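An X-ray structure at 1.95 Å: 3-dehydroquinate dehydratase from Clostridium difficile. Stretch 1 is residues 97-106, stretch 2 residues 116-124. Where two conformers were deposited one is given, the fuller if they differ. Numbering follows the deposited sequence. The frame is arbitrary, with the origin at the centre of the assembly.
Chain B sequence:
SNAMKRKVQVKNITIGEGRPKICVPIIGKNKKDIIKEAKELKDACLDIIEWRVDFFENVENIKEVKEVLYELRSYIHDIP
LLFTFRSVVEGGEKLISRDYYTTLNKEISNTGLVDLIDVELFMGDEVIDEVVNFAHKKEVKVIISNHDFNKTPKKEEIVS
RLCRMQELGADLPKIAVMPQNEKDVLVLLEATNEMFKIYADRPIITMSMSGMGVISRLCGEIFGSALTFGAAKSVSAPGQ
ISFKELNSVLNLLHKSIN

Stretch 1 (97-106) SRDYYTTLNK
Stretch 2 (116-124) LIDVELFMG

A helix, residues 98-106, runs nearly antiparallel to the strand 116-120; the 3-10 segment 121-123 follows the strand and also meets the helix. The axes of helix and strand make an angle of 165° and approach to 10.2 Å, and the two stretches together bury 402 Å². Two pairs set the register: Arg98 CA lies 7.9 Å from Met123 CA, and Asn105 CA lies 7.4 Å from Ile117 CA. The strand is extended (phi/psi near -120/140); the helix stays close to -63/-44.

Ser97 (-77/162, chi1 p) starts the helix as its N-cap, its OG accepting from Tyr100 N at 2.9 Å. It does not reach stretch 2.

Arg98 leaves the helix sideways, but its t, t, m side chain, with chi4 at -90°, brings the guanidinium to the end of the 3-10 turn. Arg98 NH1 donates to Met123 O at 2.7 Å, and Met123 CE covers one face of the guanidinium. Water 1 extends the link, accepting from Arg98 NH2 and donating to Phe122 O, both at 2.8 Å. Charge thus meets consecutive backbone carbonyls, one directly and one through water. Gly124 follows at phi/psi 96/161, where a CB would jam against the preceding carbonyl oxygen; the backbone itself calls for glycine.

One turn on, Tyr101 points toward the strand (chi1 t, chi2 88°) and forms the centre of the contact with Met123. Met123, m at all three chi angles, lays its sulfur over the ring face: SD is 4.3 Å from the Tyr101 centroid and 14° off the normal, while Met123 CE touches Tyr101 CD2 at 3.5 Å. The hydroxyl does the polar work, with Glu120 N at the ring edge near its plane. Glu120 N donates to Tyr101 OH at 3.1 Å, and the same hydroxyl lies 3.3 Å from Val119 CA. Water 2 sits 2.5 Å from Tyr101 OH and 2.8 Å from Asp118 O, so the phenol end is tied to strand backbone by both a direct bond and a water.

Thr102 to Leu104 make no contact with stretch 2; Thr103 OG1 instead donates to Asp99 O at 3.0 Å, back along the helix.

Asn105, another turn on, again points toward the strand (chi1 m, chi2 -62°). Its ND2 makes a weak bond to Tyr101 O at 3.1 Å. Asn105 OD1 comes within 4.2 Å of CB of Ile117 (p, t), and water 3 bridges Asn105 OD1 and Asp118 O at 2.7 Å each.

The rule is economical: contact residues spaced three and four apart reach mainly for backbone, and Met123 supplies the largest apolar cover, with smaller shares from Ile117 and Val119.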

ATOM      1  N   SER B  97      -9.614  18.767 -32.594  1.00 29.76           N
ATOM      2  CA  SER B  97     -10.363  19.946 -32.270  1.00 30.27           C
ATOM      3  C   SER B  97     -11.348  19.689 -31.146  1.00 29.94           C
ATOM      4  O   SER B  97     -11.688  18.545 -30.821  1.00 26.99           O
ATOM      5  CB  SER B  97     -11.125  20.478 -33.497  1.00 33.29           C
ATOM      6  OG  SER B  97     -12.224  19.640 -33.827  1.00 27.79           O
ATOM      7  N   ARG B  98     -11.792  20.785 -30.558  0.50 30.73           N
ATOM      8  CA  ARG B  98     -12.783  20.800 -29.506  0.50 31.39           C
ATOM      9  C   ARG B  98     -14.104  20.235 -30.041  0.50 30.18           C
ATOM     10  O   ARG B  98     -14.770  19.429 -29.384  0.50 27.49           O
ATOM     11  CB  ARG B  98     -12.933  22.258 -29.069  0.50 34.35           C
ATOM     12  CG  ARG B  98     -14.031  22.590 -28.123  0.50 36.75           C
ATOM     13  CD  ARG B  98     -13.709  23.954 -27.529  0.50 40.05           C
ATOM     14  NE  ARG B  98     -12.406  23.869 -26.883  0.50 37.89           N
ATOM     15  CZ  ARG B  98     -12.239  23.527 -25.611  0.50 29.79           C
ATOM     16  NH1 ARG B  98     -13.299  23.295 -24.864  0.50 22.96           N
ATOM     17  NH2 ARG B  98     -11.019  23.436 -25.089  0.50 21.94           N
ATOM     18  N   ASP B  99     -14.460  20.654 -31.249  1.00 29.83           N
ATOM     19  CA  ASP B  99     -15.672  20.180 -31.900  1.00 30.51           C
ATOM     20  C   ASP B  99     -15.598  18.680 -32.169  1.00 26.88           C
ATOM     21  O   ASP B  99     -16.587  17.977 -31.974  1.00 25.92           O
ATOM     22  CB  ASP B  99     -15.935  20.944 -33.202  1.00 32.75           C
ATOM     23  CG  ASP B  99     -16.462  22.355 -32.958  1.00 38.13           C
ATOM     24  OD1 ASP B  99     -16.973  22.637 -31.851  1.00 40.59           O
ATOM     25  OD2 ASP B  99     -16.372  23.174 -33.876  1.00 40.13           O
ATOM     26  N   TYR B 100     -14.437  18.182 -32.605  1.00 25.70           N
ATOM     27  CA  TYR B 100     -14.327  16.750 -32.871  1.00 23.61           C
ATOM     28  C   TYR B 100     -14.339  15.953 -31.566  1.00 23.55           C
ATOM     29  O   TYR B 100     -14.863  14.859 -31.524  1.00 21.60           O
ATOM     30  CB  TYR B 100     -13.103  16.377 -33.717  1.00 23.85           C
ATOM     31  CG  TYR B 100     -13.136  14.903 -34.100  1.00 22.44           C
ATOM     32  CD1 TYR B 100     -14.142  14.411 -34.936  1.00 27.32           C
ATOM     33  CD2 TYR B 100     -12.195  14.006 -33.611  1.00 27.65           C
ATOM     34  CE1 TYR B 100     -14.206  13.066 -35.270  1.00 27.39           C
ATOM     35  CE2 TYR B 100     -12.247  12.659 -33.946  1.00 23.82           C
ATOM     36  CZ  TYR B 100     -13.261  12.199 -34.783  1.00 25.27           C
ATOM     37  OH  TYR B 100     -13.316  10.868 -35.124  1.00 23.37           O
ATOM     38  N   TYR B 101     -13.770  16.511 -30.502  1.00 24.33           N
ATOM     39  CA  TYR B 101     -13.761  15.827 -29.210  1.00 23.62           C
ATOM     40  C   TYR B 101     -15.195  15.564 -28.774  1.00 22.62           C
ATOM     41  O   TYR B 101     -15.524  14.473 -28.324  1.00 19.85           O
ATOM     42  CB  TYR B 101     -13.030  16.675 -28.171  1.00 24.04           C
ATOM     43  CG  TYR B 101     -12.986  16.113 -26.778  1.00 22.56           C
ATOM     44  CD1 TYR B 101     -11.972  15.258 -26.379  1.00 25.38           C
ATOM     45  CD2 TYR B 101     -13.939  16.480 -25.833  1.00 24.25           C
ATOM     46  CE1 TYR B 101     -11.926  14.756 -25.070  1.00 22.44           C
ATOM     47  CE2 TYR B 101     -13.901  15.995 -24.543  1.00 24.12           C
ATOM     48  CZ  TYR B 101     -12.892  15.129 -24.165  1.00 26.16           C
ATOM     49  OH  TYR B 101     -12.860  14.658 -22.872  1.00 22.04           O
ATOM     50  N   THR B 102     -16.032  16.587 -28.917  1.00 23.20           N
ATOM     51  CA  THR B 102     -17.445  16.513 -28.569  1.00 24.25           C
ATOM     52  C   THR B 102     -18.173  15.503 -29.459  1.00 22.86           C
ATOM     53  O   THR B 102     -18.859  14.618 -28.957  1.00 23.33           O
ATOM     54  CB  THR B 102     -18.098  17.900 -28.694  1.00 24.90           C
ATOM     55  OG1 THR B 102     -17.398  18.820 -27.838  1.00 28.56           O
ATOM     56  CG2 THR B 102     -19.576  17.857 -28.308  1.00 25.83           C
ATOM     57  N   THR B 103     -17.985  15.623 -30.764  1.00 23.00           N
ATOM     58  CA  THR B 103     -18.609  14.717 -31.738  1.00 25.35           C
ATOM     59  C   THR B 103     -18.199  13.268 -31.511  1.00 24.02           C
ATOM     60  O   THR B 103     -19.047  12.373 -31.505  1.00 24.86           O
ATOM     61  CB  THR B 103     -18.242  15.115 -33.191  1.00 27.00           C
ATOM     62  OG1 THR B 103     -18.687  16.446 -33.441  1.00 30.63           O
ATOM     63  CG2 THR B 103     -18.901  14.166 -34.203  1.00 28.57           C
ATOM     64  N   LEU B 104     -16.904  13.028 -31.343  1.00 22.85           N
ATOM     65  CA  LEU B 104     -16.413  11.667 -31.103  1.00 22.20           C
ATOM     66  C   LEU B 104     -17.112  11.031 -29.895  1.00 22.96           C
ATOM     67  O   LEU B 104     -17.671   9.934 -29.986  1.00 21.43           O
ATOM     68  CB  LEU B 104     -14.908  11.683 -30.876  1.00 22.75           C
ATOM     69  CG  LEU B 104     -14.204  10.363 -30.566  1.00 20.69           C
ATOM     70  CD1 LEU B 104     -14.354   9.351 -31.713  1.00 20.02           C
ATOM     71  CD2 LEU B 104     -12.748  10.631 -30.278  1.00 18.88           C
ATOM     72  N   ASN B 105     -17.080  11.713 -28.755  1.00 22.72           N
ATOM     73  CA  ASN B 105     -17.707  11.163 -27.565  1.00 22.05           C
ATOM     74  C   ASN B 105     -19.219  10.961 -27.686  1.00 22.17           C
ATOM     75  O   ASN B 105     -19.762   9.987 -27.170  1.00 21.25           O
ATOM     76  CB  ASN B 105     -17.376  12.012 -26.361  1.00 22.48           C
ATOM     77  CG  ASN B 105     -16.000  11.727 -25.830  1.00 24.43           C
ATOM     78  OD1 ASN B 105     -15.714  10.608 -25.410  1.00 21.51           O
ATOM     79  ND2 ASN B 105     -15.135  12.739 -25.835  1.00 21.35           N
ATOM     80  N   LYS B 106     -19.895  11.888 -28.347  1.00 22.00           N
ATOM     81  CA  LYS B 106     -21.332  11.768 -28.528  1.00 23.53           C
ATOM     82  C   LYS B 106     -21.662  10.613 -29.457  1.00 24.64           C
ATOM     83  O   LYS B 106     -22.514   9.799 -29.158  1.00 24.92           O
ATOM     84  CB  LYS B 106     -21.909  13.079 -29.059  1.00 23.06           C
ATOM     85  CG  LYS B 106     -21.886  14.197 -28.020  1.00 25.74           C
ATOM     86  CD  LYS B 106     -22.542  15.476 -28.538  1.00 31.20           C
ATOM     87  CE  LYS B 106     -24.043  15.357 -28.679  1.00 35.24           C
ATOM     88  NZ  LYS B 106     -24.609  16.536 -29.427  1.00 38.89           N
ATOM     89  N   LEU B 116     -19.057   3.346 -20.218  1.00 21.22           N
ATOM     90  CA  LEU B 116     -18.594   4.603 -19.622  1.00 21.69           C
ATOM     91  C   LEU B 116     -17.747   5.372 -20.618  1.00 20.34           C
ATOM     92  O   LEU B 116     -17.154   4.791 -21.526  1.00 19.51           O
ATOM     93  CB  LEU B 116     -17.691   4.379 -18.392  1.00 21.81           C
ATOM     94  CG  LEU B 116     -18.058   3.335 -17.348  1.00 26.35           C
ATOM     95  CD1 LEU B 116     -17.446   1.975 -17.710  1.00 23.24           C
ATOM     96  CD2 LEU B 116     -17.560   3.759 -15.987  1.00 26.41           C
ATOM     97  N   ILE B 117     -17.687   6.683 -20.430  1.00 20.71           N
ATOM     98  CA  ILE B 117     -16.790   7.537 -21.188  1.00 20.54           C
ATOM     99  C   ILE B 117     -16.078   8.440 -20.204  1.00 20.65           C
ATOM    100  O   ILE B 117     -16.623   8.744 -19.146  1.00 20.02           O
ATOM    101  CB  ILE B 117     -17.503   8.428 -22.261  1.00 19.94           C
ATOM    102  CG1 ILE B 117     -18.611   9.289 -21.627  1.00 21.33           C
ATOM    103  CG2 ILE B 117     -18.050   7.574 -23.356  1.00 22.57           C
ATOM    104  CD1 ILE B 117     -19.191  10.383 -22.594  1.00 22.20           C
ATOM    105  N   ASP B 118     -14.868   8.859 -20.558  1.00 19.71           N
ATOM    106  CA  ASP B 118     -14.084   9.769 -19.713  1.00 23.38           C
ATOM    107  C   ASP B 118     -14.029  11.126 -20.405  1.00 23.55           C
ATOM    108  O   ASP B 118     -13.547  11.229 -21.540  1.00 27.72           O
ATOM    109  CB  ASP B 118     -12.677   9.183 -19.453  1.00 25.07           C
ATOM    110  CG  ASP B 118     -11.734  10.148 -18.694  1.00 27.77           C
ATOM    111  OD1 ASP B 118     -11.637  11.324 -19.091  1.00 24.21           O
ATOM    112  OD2 ASP B 118     -11.027   9.699 -17.753  1.00 27.02           O
ATOM    113  N   VAL B 119     -14.572  12.150 -19.743  1.00 22.43           N
ATOM    114  CA  VAL B 119     -14.535  13.505 -20.274  1.00 22.86           C
ATOM    115  C   VAL B 119     -13.713  14.398 -19.318  1.00 21.87           C
ATOM    116  O   VAL B 119     -13.831  14.302 -18.112  1.00 21.85           O
ATOM    117  CB  VAL B 119     -15.962  14.077 -20.527  1.00 23.33           C
ATOM    118  CG1 VAL B 119     -16.775  13.103 -21.402  1.00 29.41           C
ATOM    119  CG2 VAL B 119     -16.677  14.327 -19.265  1.00 26.57           C
ATOM    120  N   GLU B 120     -12.891  15.265 -19.881  1.00 21.29           N
ATOM    121  CA  GLU B 120     -11.993  16.104 -19.093  1.00 20.30           C
ATOM    122  C   GLU B 120     -12.634  17.399 -18.584  1.00 20.74           C
ATOM    123  O   GLU B 120     -13.189  18.165 -19.371  1.00 20.76           O
ATOM    124  CB  GLU B 120     -10.764  16.420 -19.944  1.00 20.87           C
ATOM    125  CG  GLU B 120      -9.926  15.220 -20.191  1.00 24.18           C
ATOM    126  CD  GLU B 120      -9.005  15.363 -21.389  1.00 31.71           C
ATOM    127  OE1 GLU B 120      -9.030  16.429 -22.047  1.00 33.75           O
ATOM    128  OE2 GLU B 120      -8.270  14.399 -21.673  1.00 24.55           O
ATOM    129  N   LEU B 121     -12.531  17.635 -17.268  1.00 20.17           N
ATOM    130  CA  LEU B 121     -13.029  18.863 -16.622  1.00 19.31           C
ATOM    131  C   LEU B 121     -12.571  20.138 -17.366  1.00 20.41           C
ATOM    132  O   LEU B 121     -13.331  21.094 -17.536  1.00 21.74           O
ATOM    133  CB  LEU B 121     -12.513  18.930 -15.186  1.00 21.04           C
ATOM    134  CG  LEU B 121     -12.972  20.115 -14.335  1.00 20.93           C
ATOM    135  CD1 LEU B 121     -14.491  20.111 -14.168  1.00 22.76           C
ATOM    136  CD2 LEU B 121     -12.275  20.106 -12.986  1.00 20.61           C
ATOM    137  N   PHE B 122     -11.328  20.118 -17.802  1.00 19.33           N
ATOM    138  CA  PHE B 122     -10.685  21.259 -18.422  1.00 19.99           C
ATOM    139  C   PHE B 122     -11.292  21.677 -19.786  1.00 20.11           C
ATOM    140  O   PHE B 122     -11.038  22.776 -20.265  1.00 18.91           O
ATOM    141  CB  PHE B 122      -9.159  20.988 -18.532  1.00 20.78           C
ATOM    142  CG  PHE B 122      -8.315  22.233 -18.501  1.00 24.56           C
ATOM    143  CD1 PHE B 122      -8.245  22.999 -17.338  1.00 27.60           C
ATOM    144  CD2 PHE B 122      -7.549  22.611 -19.585  1.00 25.90           C
ATOM    145  CE1 PHE B 122      -7.465  24.129 -17.272  1.00 28.93           C
ATOM    146  CE2 PHE B 122      -6.764  23.751 -19.533  1.00 28.58           C
ATOM    147  CZ  PHE B 122      -6.719  24.516 -18.376  1.00 30.74           C
ATOM    148  N   MET B 123     -12.081  20.792 -20.394  0.60 20.43           N
ATOM    149  CA  MET B 123     -12.766  21.113 -21.653  0.60 21.57           C
ATOM    150  C   MET B 123     -13.813  22.216 -21.456  0.60 23.09           C
ATOM    151  O   MET B 123     -14.215  22.872 -22.412  0.60 24.07           O
ATOM    152  CB  MET B 123     -13.412  19.856 -22.249  0.60 20.89           C
ATOM    153  CG  MET B 123     -12.404  18.838 -22.724  0.60 21.07           C
ATOM    154  SD  MET B 123     -11.425  19.445 -24.105  0.60 31.06           S
ATOM    155  CE  MET B 123     -12.692  19.660 -25.343  0.60 24.56           C
ATOM    156  N   GLY B 124     -14.246  22.420 -20.214  1.00 23.58           N
ATOM    157  CA  GLY B 124     -15.203  23.488 -19.894  1.00 24.14           C
ATOM    158  C   GLY B 124     -16.651  23.053 -19.833  1.00 24.46           C
ATOM    159  O   GLY B 124     -17.030  22.034 -20.400  1.00 21.71           O
TER
HETATM  160  O   HOH W   1      -9.705  23.073 -22.698  1.00 24.08           O
HETATM  161  O   HOH W   2     -11.329  12.807 -22.169  1.00 22.45           O
HETATM  162  O   HOH W   3     -13.259  10.724 -24.202  1.00 21.28           O